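Local coordinates for conserved protein (MTH177) (PDB 1TR8) that probably contacts nascent polypeptides as they emerge from the ribosome, working as a homodimer that also binds ribosomal RNA, at residues L24-V36 with Y47-E59. Sequence-based numbering, arbitrary orientation.
Sequences LKRKEIIIKNPKV and YQVTGKARERSLE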
loop_
_atom_site.group_PDB
_atom_site.type_symbol
_atom_site.label_atom_id
_atom_site.label_comp_id
_atom_site.label_asym_id
_atom_site.label_seq_id
_atom_site.Cartn_x
_atom_site.Cartn_y
_atom_site.Cartn_z
ATOM N N LEU A 24 3.560 5.400 -7.284
ATOM C CA LEU A 24 3.119 6.605 -7.965
ATOM C C LEU A 24 1.771 6.241 -8.536
ATOM O O LEU A 24 1.347 5.116 -8.391
ATOM C CB LEU A 24 4.109 6.970 -9.070
ATOM C CG LEU A 24 5.513 7.415 -8.651
ATOM C CD1 LEU A 24 6.468 6.246 -8.598
ATOM C CD2 LEU A 24 6.053 8.458 -9.624
ATOM N N LYS A 25 1.104 7.168 -9.204
ATOM C CA LYS A 25 -0.238 6.940 -9.735
ATOM C C LYS A 25 -0.247 5.872 -10.828
ATOM O O LYS A 25 -1.134 5.007 -10.875
ATOM C CB LYS A 25 -0.765 8.261 -10.317
ATOM C CG LYS A 25 -2.142 8.179 -10.943
ATOM C CD LYS A 25 -2.706 9.555 -11.315
ATOM C CE LYS A 25 -2.002 10.197 -12.521
ATOM N NZ LYS A 25 -2.923 11.099 -13.290
ATOM N N ARG A 26 0.734 5.946 -11.718
ATOM C CA ARG A 26 0.742 5.131 -12.925
ATOM C C ARG A 26 1.608 3.863 -12.836
ATOM O O ARG A 26 1.638 3.034 -13.765
ATOM C CB ARG A 26 1.263 5.986 -14.082
ATOM C CG ARG A 26 0.508 7.294 -14.334
ATOM C CD ARG A 26 0.930 8.004 -15.618
ATOM N NE ARG A 26 0.870 7.065 -16.730
ATOM C CZ ARG A 26 -0.217 6.827 -17.454
ATOM N NH1 ARG A 26 -1.324 7.530 -17.264
ATOM N NH2 ARG A 26 -0.182 5.909 -18.403
ATOM N N LYS A 27 2.352 3.741 -11.744
ATOM C CA LYS A 27 3.328 2.684 -11.651
ATOM C C LYS A 27 3.932 2.630 -10.272
ATOM O O LYS A 27 3.767 3.539 -9.466
ATOM C CB LYS A 27 4.452 2.879 -12.678
ATOM C CG LYS A 27 5.471 3.951 -12.319
ATOM C CD LYS A 27 6.613 4.007 -13.327
ATOM C CE LYS A 27 7.751 4.945 -12.869
ATOM N NZ LYS A 27 8.697 5.304 -13.990
ATOM N N GLU A 28 4.632 1.526 -10.036
ATOM C CA GLU A 28 5.413 1.320 -8.855
ATOM C C GLU A 28 6.809 0.818 -9.246
ATOM O O GLU A 28 6.991 0.133 -10.251
ATOM C CB GLU A 28 4.681 0.331 -7.952
ATOM C CG GLU A 28 3.216 0.745 -7.754
ATOM C CD GLU A 28 2.434 -0.148 -6.811
ATOM O OE1 GLU A 28 2.798 -1.340 -6.700
ATOM O OE2 GLU A 28 1.430 0.338 -6.223
ATOM N N ILE A 29 7.798 1.202 -8.452
ATOM C CA ILE A 29 9.167 0.813 -8.668
ATOM C C ILE A 29 9.491 -0.115 -7.512
ATOM O O ILE A 29 9.274 0.241 -6.371
ATOM C CB ILE A 29 10.113 2.044 -8.672
ATOM C CG1 ILE A 29 9.705 3.021 -9.775
ATOM C CG2 ILE A 29 11.566 1.592 -8.870
ATOM C CD1 ILE A 29 10.461 4.324 -9.765
ATOM N N ILE A 30 9.981 -1.309 -7.819
ATOM C CA ILE A 30 10.256 -2.304 -6.803
ATOM C C ILE A 30 11.750 -2.617 -6.808
ATOM O O ILE A 30 12.320 -2.928 -7.866
ATOM C CB ILE A 30 9.438 -3.604 -7.099
ATOM C CG1 ILE A 30 7.934 -3.320 -7.065
ATOM C CG2 ILE A 30 9.765 -4.719 -6.118
ATOM C CD1 ILE A 30 7.348 -3.278 -8.431
ATOM N N ILE A 31 12.373 -2.499 -5.634
ATOM C CA ILE A 31 13.763 -2.895 -5.443
ATOM C C ILE A 31 13.863 -4.064 -4.479
ATOM O O ILE A 31 13.562 -3.928 -3.289
ATOM C CB ILE A 31 14.587 -1.716 -4.905
ATOM C CG1 ILE A 31 14.312 -0.476 -5.753
ATOM C CG2 ILE A 31 16.068 -2.070 -4.952
ATOM C CD1 ILE A 31 15.066 0.746 -5.311
ATOM N N LYS A 32 14.381 -5.182 -4.964
ATOM C CA LYS A 32 14.516 -6.385 -4.145
ATOM C C LYS A 32 15.842 -6.445 -3.382
ATOM O O LYS A 32 16.885 -6.077 -3.891
ATOM C CB LYS A 32 14.341 -7.643 -4.998
ATOM C CG LYS A 32 12.874 -7.935 -5.305
ATOM C CD LYS A 32 12.627 -8.303 -6.767
ATOM C CE LYS A 32 11.299 -7.714 -7.267
ATOM N NZ LYS A 32 10.946 -8.082 -8.688
ATOM N N ASN A 33 15.764 -6.830 -2.115
ATOM C CA ASN A 33 16.934 -6.949 -1.269
ATOM C C ASN A 33 17.888 -5.775 -1.466
ATOM O O ASN A 33 19.068 -5.940 -1.778
ATOM C CB ASN A 33 17.628 -8.289 -1.532
ATOM C CG ASN A 33 16.776 -9.474 -1.089
ATOM O OD1 ASN A 33 16.457 -10.367 -1.887
ATOM N ND2 ASN A 33 16.385 -9.475 0.185
ATOM N N PRO A 34 17.367 -4.575 -1.272
ATOM C CA PRO A 34 18.181 -3.385 -1.353
ATOM C C PRO A 34 19.087 -3.212 -0.155
ATOM O O PRO A 34 18.872 -3.828 0.895
ATOM C CB PRO A 34 17.130 -2.278 -1.361
ATOM C CG PRO A 34 16.001 -2.842 -0.628
ATOM C CD PRO A 34 15.959 -4.266 -0.977
ATOM N N LYS A 35 20.098 -2.372 -0.324
ATOM C CA LYS A 35 20.844 -1.827 0.793
ATOM C C LYS A 35 20.198 -0.496 1.202
ATOM O O LYS A 35 19.869 0.338 0.356
ATOM C CB LYS A 35 22.305 -1.628 0.394
ATOM C CG LYS A 35 23.091 -0.887 1.457
ATOM C CD LYS A 35 24.509 -1.423 1.632
ATOM C CE LYS A 35 25.031 -0.951 2.984
ATOM N NZ LYS A 35 23.895 -0.371 3.799
ATOM N N VAL A 36 19.974 -0.315 2.498
ATOM C CA VAL A 36 19.247 0.845 2.984
ATOM C C VAL A 36 19.945 1.508 4.172
ATOM O O VAL A 36 20.323 0.848 5.136
ATOM C CB VAL A 36 17.802 0.494 3.401
ATOM C CG1 VAL A 36 17.073 1.737 3.880
ATOM C CG2 VAL A 36 17.036 -0.180 2.270
ATOM N N TYR A 47 15.771 8.239 3.862
ATOM C CA TYR A 47 16.218 6.885 3.547
ATOM C C TYR A 47 16.948 6.876 2.218
ATOM O O TYR A 47 16.431 7.421 1.252
ATOM C CB TYR A 47 15.022 5.948 3.437
ATOM C CG TYR A 47 14.310 5.738 4.735
ATOM C CD1 TYR A 47 14.749 4.781 5.639
ATOM C CD2 TYR A 47 13.190 6.495 5.060
ATOM C CE1 TYR A 47 14.083 4.582 6.836
ATOM C CE2 TYR A 47 12.534 6.311 6.251
ATOM C CZ TYR A 47 12.984 5.351 7.139
ATOM O OH TYR A 47 12.352 5.203 8.360
ATOM N N GLN A 48 18.167 6.333 2.216
ATOM C CA GLN A 48 18.888 6.001 0.987
ATOM C C GLN A 48 18.778 4.506 0.708
ATOM O O GLN A 48 19.224 3.677 1.501
ATOM C CB GLN A 48 20.362 6.359 1.062
ATOM C CG GLN A 48 20.647 7.827 1.135
ATOM C CD GLN A 48 22.056 8.168 0.673
ATOM O OE1 GLN A 48 22.234 9.089 -0.125
ATOM N NE2 GLN A 48 23.042 7.395 1.116
ATOM N N VAL A 49 18.325 4.210 -0.504
ATOM C CA VAL A 49 17.929 2.877 -0.933
ATOM C C VAL A 49 18.615 2.585 -2.244
ATOM O O VAL A 49 18.366 3.229 -3.254
ATOM C CB VAL A 49 16.424 2.777 -1.192
ATOM C CG1 VAL A 49 16.047 1.361 -1.638
ATOM C CG2 VAL A 49 15.668 3.137 0.037
ATOM N N THR A 50 19.472 1.580 -2.207
ATOM C CA THR A 50 20.253 1.181 -3.353
ATOM C C THR A 50 19.974 -0.284 -3.680
ATOM O O THR A 50 19.978 -1.152 -2.809
ATOM C CB THR A 50 21.730 1.396 -3.023
ATOM O OG1 THR A 50 21.943 2.790 -2.755
ATOM C CG2 THR A 50 22.617 1.070 -4.209
ATOM N N GLY A 51 19.728 -0.534 -4.954
ATOM C CA GLY A 51 19.556 -1.887 -5.458
ATOM C C GLY A 51 19.096 -1.812 -6.897
ATOM O O GLY A 51 18.970 -0.735 -7.455
ATOM N N LYS A 52 18.889 -2.965 -7.511
ATOM C CA LYS A 52 18.415 -3.012 -8.879
ATOM C C LYS A 52 16.895 -2.861 -8.891
ATOM O O LYS A 52 16.168 -3.505 -8.126
ATOM C CB LYS A 52 18.920 -4.281 -9.572
ATOM C CG LYS A 52 20.452 -4.383 -9.503
ATOM C CD LYS A 52 21.063 -5.328 -10.532
ATOM C CE LYS A 52 21.617 -4.599 -11.772
ATOM N NZ LYS A 52 20.545 -3.962 -12.614
ATOM N N ALA A 53 16.431 -1.940 -9.724
ATOM C CA ALA A 53 15.038 -1.549 -9.750
ATOM C C ALA A 53 14.294 -2.225 -10.881
ATOM O O ALA A 53 14.859 -2.437 -11.970
ATOM C CB ALA A 53 14.942 -0.058 -9.898
ATOM N N ARG A 54 13.032 -2.558 -10.604
ATOM C CA ARG A 54 12.079 -3.022 -11.608
ATOM C C ARG A 54 10.771 -2.224 -11.528
ATOM O O ARG A 54 10.429 -1.653 -10.482
ATOM C CB ARG A 54 11.766 -4.504 -11.400
ATOM C CG ARG A 54 12.909 -5.434 -11.695
ATOM C CD ARG A 54 12.491 -6.912 -11.594
ATOM N NE ARG A 54 13.519 -7.804 -12.106
ATOM C CZ ARG A 54 14.545 -8.223 -11.385
ATOM N NH1 ARG A 54 14.669 -7.846 -10.118
ATOM N NH2 ARG A 54 15.443 -9.037 -11.916
ATOM N N GLU A 55 10.075 -2.165 -12.660
ATOM C CA GLU A 55 8.851 -1.392 -12.801
ATOM C C GLU A 55 7.647 -2.279 -12.981
ATOM O O GLU A 55 7.700 -3.263 -13.707
ATOM C CB GLU A 55 8.902 -0.494 -14.016
ATOM C CG GLU A 55 9.961 0.566 -13.901
ATOM C CD GLU A 55 9.820 1.601 -14.981
ATOM O OE1 GLU A 55 9.440 1.213 -16.114
ATOM O OE2 GLU A 55 10.028 2.784 -14.640
ATOM N N ARG A 56 6.544 -1.809 -12.411
ATOM C CA ARG A 56 5.240 -2.477 -12.424
ATOM C C ARG A 56 4.198 -1.416 -12.714
ATOM O O ARG A 56 4.051 -0.493 -11.928
ATOM C CB ARG A 56 5.000 -3.007 -11.022
ATOM C CG ARG A 56 3.834 -3.893 -10.882
ATOM C CD ARG A 56 3.968 -4.749 -9.642
ATOM N NE ARG A 56 3.900 -3.955 -8.435
ATOM C CZ ARG A 56 4.208 -4.413 -7.238
ATOM N NH1 ARG A 56 4.685 -5.645 -7.111
ATOM N NH2 ARG A 56 4.073 -3.629 -6.179
ATOM N N SER A 57 3.508 -1.500 -13.838
ATOM C CA SER A 57 2.576 -0.442 -14.220
ATOM C C SER A 57 1.181 -0.663 -13.611
ATOM O O SER A 57 0.857 -1.770 -13.179
ATOM C CB SER A 57 2.501 -0.318 -15.736
ATOM O OG SER A 57 1.720 -1.360 -16.273
ATOM N N LEU A 58 0.452 0.431 -13.415
ATOM C CA LEU A 58 -0.896 0.387 -12.848
ATOM C C LEU A 58 -1.907 0.977 -13.827
ATOM O O LEU A 58 -1.682 2.034 -14.384
ATOM C CB LEU A 58 -0.959 1.163 -11.529
ATOM C CG LEU A 58 -0.878 0.295 -10.267
ATOM C CD1 LEU A 58 0.501 -0.236 -10.052
ATOM C CD2 LEU A 58 -1.355 1.060 -9.042
ATOM N N GLU A 59 -3.025 0.301 -14.035
ATOM C CA GLU A 59 -3.968 0.686 -15.092
ATOM C C GLU A 59 -5.335 1.010 -14.507
ATOM O O GLU A 59 -5.707 0.445 -13.493
ATOM C CB GLU A 59 -4.083 -0.460 -16.106
ATOM C CG GLU A 59 -3.227 -0.239 -17.341
ATOM C CD GLU A 59 -2.270 -1.385 -17.620
ATOM O OE1 GLU A 59 -2.767 -2.522 -17.825
ATOM O OE2 GLU A 59 -1.032 -1.129 -17.633
#
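Arg56 lies across Ile30 and turns the edge of its guanidinium to Glu28, all three on one face of an antiparallel pairing between strands 27-32 and 53-59. Ile30 CD1 sits over the centre of the guanidinium, 3.4 Å above its plane, and an apolar methyl suits the poorly hydrated flat face of an arginine. At the edge, Arg56 NH2 gives Glu28 OE1 a nearly straight, charged hydrogen bond of 2.7 Å, the core of a salt bridge; the carboxylate is turned 57° from the guanidinium plane, and NE adds only a weak bond to the same oxygen. A bend at chi3 (67°) folds the group back over Ile30. Leu58 CD1 packs against Glu28 CG at 3.7 Å, covering the aliphatic part of the acid. Arg56 of the third subunit takes Glu28 OE2, so two arginines probably stabilise this buried carboxylate as an anion.

On the other face, the extended Lys27 makes a salt bridge from NZ to Glu55 OE2 at 2.9 Å. Past this pairing, Ile31 CD1 and Pro34 CB both pack on Val49 CG1, a branched apolar residue filling the bend. Gly51 CA, carrying no side chain, lets Ile31 CG2 approach to 3.5 Å where the segments bend into a second antiparallel pairing, Lys35 with Thr50 and Val36 with Val49. The contact thus joins the NAC domain's two antiparallel sheets, 19-23/27-32/53-61 and 12-14/35-41/44-51, which the third and second subunits respectively extend.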